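Local coordinates for protein phosphoglycolate phosphatase (Lactobacillus plantarum, PDB 2HDO) that probably hydrolyses 2-phosphoglycolate to glycolate and phosphate, as a phosphatase of the haloacid dehalogenase superfamily, at residues 89-94 / 203-208. Residues are numbered along the deposited sequence; the frame is centred on the assembly and turned at random.
Sequences TSLFEQ and DILELF
On one face of the Rossmann-like core of this probable HAD phosphatase, helix 88-94 packs against the C-terminal segment 203-208 through Leu91 and Gln94 on one side and Ile204 and Leu205 on the other. The meeting is apolar throughout. Leu91 divides its two methyls between the neighbours: CD1 lies 3.8 Å from Leu205 CD2 and also touches Ile204 CB. Its other methyl, Leu91 CD2, reaches Ile204 CD1 at 3.9 Å. What sends the fork across is the first torsion, with CG anti to the backbone N (chi1 170°). Leu91 meets Ile204 at roughly a right angle but runs past Leu205 in the reverse direction. Behind this contact stands the parallel sheet: Ile204 also packs on Leu7, Ile161 and Phe198, from three of its strands, and the ring of Phe92, one residue along the helix, meets that of Phe9 on strand 6-9 with the planes at about 60°. Segment 203-208, which follows edge strand 196-198, thus covers the sheet beside the helix. Farther out, Leu205 sets CD1 3.6 Å from Gln94 CB, with Gln94 CG close to the same methyl. The glutamine chain bends at chi2 (-60°), carrying its amide away from segment 203-208, and just its aliphatic base does the packing. With an alanine at Leu205 the whole fork beyond CB goes, which would probably open a gap beside Leu91 CD1 and leave Gln94 CB without its methyl partner.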
ATOM      1  N   THR A  89     -12.832  -7.110   6.012  1.00 13.88           N
ATOM      2  CA  THR A  89     -14.242  -6.813   5.731  1.00 14.39           C
ATOM      3  C   THR A  89     -15.016  -6.447   7.028  1.00 15.10           C
ATOM      4  O   THR A  89     -15.820  -5.499   7.036  1.00 16.55           O
ATOM      5  CB  THR A  89     -14.948  -8.001   4.994  1.00 14.97           C
ATOM      6  OG1 THR A  89     -14.768  -9.206   5.747  1.00 23.75           O
ATOM      7  CG2 THR A  89     -14.382  -8.193   3.602  1.00 15.00           C
ATOM      8  N   SER A  90     -14.732  -7.186   8.110  1.00 17.24           N
ATOM      9  CA  SER A  90     -15.342  -6.943   9.416  1.00 19.14           C
ATOM     10  C   SER A  90     -14.904  -5.620   9.990  1.00 18.08           C
ATOM     11  O   SER A  90     -15.647  -4.928  10.676  1.00 19.13           O
ATOM     12  CB  SER A  90     -14.941  -8.028  10.397  1.00 22.72           C
ATOM     13  OG  SER A  90     -15.332  -9.300   9.939  1.00 25.26           O
ATOM     14  N   LEU A  91     -13.649  -5.282   9.747  1.00 14.84           N
ATOM     15  CA  LEU A  91     -13.114  -4.030  10.230  1.00 14.39           C
ATOM     16  C   LEU A  91     -13.903  -2.869   9.659  1.00 13.17           C
ATOM     17  O   LEU A  91     -14.290  -1.964  10.374  1.00 15.04           O
ATOM     18  CB  LEU A  91     -11.646  -3.896   9.887  1.00 15.70           C
ATOM     19  CG  LEU A  91     -11.000  -2.527  10.129  1.00 14.44           C
ATOM     20  CD1 LEU A  91     -10.925  -2.247  11.612  1.00 16.89           C
ATOM     21  CD2 LEU A  91      -9.644  -2.454   9.443  1.00 15.61           C
ATOM     22  N   PHE A  92     -14.104  -2.873   8.352  1.00 14.90           N
ATOM     23  CA  PHE A  92     -14.777  -1.774   7.693  1.00 15.64           C
ATOM     24  C   PHE A  92     -16.296  -1.688   8.036  1.00 16.76           C
ATOM     25  O   PHE A  92     -16.875  -0.598   8.026  1.00 22.15           O
ATOM     26  CB  PHE A  92     -14.456  -1.802   6.183  1.00 15.72           C
ATOM     27  CG  PHE A  92     -13.085  -1.293   5.864  1.00 13.63           C
ATOM     28  CD1 PHE A  92     -12.830   0.049   5.956  1.00 13.28           C
ATOM     29  CD2 PHE A  92     -12.063  -2.133   5.488  1.00 24.84           C
ATOM     30  CE1 PHE A  92     -11.584   0.563   5.723  1.00 16.37           C
ATOM     31  CE2 PHE A  92     -10.782  -1.630   5.221  1.00 18.61           C
ATOM     32  CZ  PHE A  92     -10.532  -0.293   5.337  1.00 15.04           C
ATOM     33  N   GLU A  93     -16.873  -2.808   8.468  1.00 18.23           N
ATOM     34  CA  GLU A  93     -18.243  -2.803   9.020  1.00 16.93           C
ATOM     35  C   GLU A  93     -18.316  -2.125  10.380  1.00 20.06           C
ATOM     36  O   GLU A  93     -19.379  -1.621  10.759  1.00 23.83           O
ATOM     37  CB  GLU A  93     -18.799  -4.220   9.191  1.00 18.18           C
ATOM     38  CG  GLU A  93     -18.655  -5.175   8.014  1.00 24.03           C
ATOM     39  CD  GLU A  93     -19.633  -4.926   6.918  1.00 36.82           C
ATOM     40  OE1 GLU A  93     -20.253  -3.842   6.924  1.00 37.92           O
ATOM     41  OE2 GLU A  93     -19.789  -5.821   6.051  1.00 28.49           O
ATOM     42  N   GLN A  94     -17.234  -2.147  11.145  1.00 15.65           N
ATOM     43  CA  GLN A  94     -17.273  -1.702  12.539  1.00 15.89           C
ATOM     44  C   GLN A  94     -16.640  -0.317  12.765  1.00 14.82           C
ATOM     45  O   GLN A  94     -16.917   0.323  13.774  1.00 17.55           O
ATOM     46  CB  GLN A  94     -16.548  -2.714  13.427  1.00 17.72           C
ATOM     47  CG  GLN A  94     -17.123  -4.139  13.477  1.00 18.69           C
ATOM     48  CD  GLN A  94     -18.539  -4.209  13.978  1.00 24.24           C
ATOM     49  OE1 GLN A  94     -18.930  -3.487  14.905  1.00 27.69           O
ATOM     50  NE2 GLN A  94     -19.330  -5.092  13.370  1.00 28.66           N
ATOM     51  N   ASP A 203      -7.809  -5.196  15.716  1.00 14.68           N
ATOM     52  CA  ASP A 203      -7.153  -4.439  16.773  1.00 14.81           C
ATOM     53  C   ASP A 203      -7.206  -2.934  16.541  1.00 14.28           C
ATOM     54  O   ASP A 203      -7.082  -2.171  17.483  1.00 16.02           O
ATOM     55  CB  ASP A 203      -5.692  -4.845  16.910  1.00 16.28           C
ATOM     56  CG  ASP A 203      -5.510  -6.306  17.330  1.00 22.55           C
ATOM     57  OD1 ASP A 203      -6.460  -6.925  17.878  1.00 27.64           O
ATOM     58  OD2 ASP A 203      -4.386  -6.809  17.138  1.00 23.92           O
ATOM     59  N   ILE A 204      -7.356  -2.524  15.285  1.00 14.48           N
ATOM     60  CA  ILE A 204      -7.558  -1.102  14.953  1.00 13.12           C
ATOM     61  C   ILE A 204      -8.788  -0.548  15.699  1.00 13.95           C
ATOM     62  O   ILE A 204      -8.773   0.596  16.129  1.00 13.51           O
ATOM     63  CB  ILE A 204      -7.677  -0.901  13.429  1.00 13.09           C
ATOM     64  CG1 ILE A 204      -6.363  -1.358  12.783  1.00 14.44           C
ATOM     65  CG2 ILE A 204      -8.022   0.568  13.106  1.00 14.92           C
ATOM     66  CD1 ILE A 204      -6.320  -1.440  11.227  1.00 14.66           C
ATOM     67  N   LEU A 205      -9.819  -1.374  15.913  1.00 13.64           N
ATOM     68  CA  LEU A 205     -11.003  -0.899  16.623  1.00 12.92           C
ATOM     69  C   LEU A 205     -10.710  -0.466  18.036  1.00 14.17           C
ATOM     70  O   LEU A 205     -11.493   0.310  18.608  1.00 16.16           O
ATOM     71  CB  LEU A 205     -12.128  -1.942  16.625  1.00 12.42           C
ATOM     72  CG  LEU A 205     -12.589  -2.416  15.246  1.00 17.57           C
ATOM     73  CD1 LEU A 205     -13.617  -3.540  15.393  1.00 16.82           C
ATOM     74  CD2 LEU A 205     -13.152  -1.241  14.477  1.00 16.57           C
ATOM     75  N   GLU A 206      -9.631  -0.965  18.628  1.00 15.47           N
ATOM     76  CA  GLU A 206      -9.272  -0.581  19.995  1.00 18.69           C
ATOM     77  C   GLU A 206      -8.972   0.926  20.105  1.00 20.14           C
ATOM     78  O   GLU A 206      -9.081   1.479  21.190  1.00 20.36           O
ATOM     79  CB  GLU A 206      -8.068  -1.377  20.509  1.00 20.65           C
ATOM     80  CG  GLU A 206      -8.283  -2.912  20.639  1.00 24.22           C
ATOM     81  CD  GLU A 206      -6.961  -3.727  20.624  1.00 23.78           C
ATOM     82  N   LEU A 207      -8.612   1.592  19.006  1.00 18.47           N
ATOM     83  CA  LEU A 207      -8.450   3.051  19.019  1.00 19.57           C
ATOM     84  C   LEU A 207      -9.744   3.805  19.236  1.00 20.09           C
ATOM     85  O   LEU A 207      -9.698   5.008  19.474  1.00 23.11           O
ATOM     86  CB  LEU A 207      -7.886   3.576  17.697  1.00 19.91           C
ATOM     87  CG  LEU A 207      -6.575   3.049  17.091  1.00 20.81           C
ATOM     88  CD1 LEU A 207      -6.482   3.463  15.623  1.00 23.69           C
ATOM     89  CD2 LEU A 207      -5.433   3.574  17.860  1.00 25.13           C
ATOM     90  N   PHE A 208     -10.884   3.147  19.072  1.00 21.23           N
ATOM     91  CA  PHE A 208     -12.203   3.816  19.090  1.00 22.97           C
ATOM     92  C   PHE A 208     -13.144   3.187  20.115  1.00 27.09           C
ATOM     93  O   PHE A 208     -12.738   2.963  21.252  1.00 29.40           O
ATOM     94  CB  PHE A 208     -12.822   3.772  17.699  1.00 20.56           C
ATOM     95  CG  PHE A 208     -11.900   4.294  16.621  1.00 20.17           C
ATOM     96  CD1 PHE A 208     -11.716   5.656  16.454  1.00 17.59           C
ATOM     97  CD2 PHE A 208     -11.193   3.431  15.802  1.00 18.40           C
ATOM     98  CE1 PHE A 208     -10.848   6.149  15.491  1.00 18.24           C
ATOM     99  CE2 PHE A 208     -10.321   3.925  14.840  1.00 19.23           C
ATOM    100  CZ  PHE A 208     -10.139   5.280  14.693  1.00 22.54           C
TER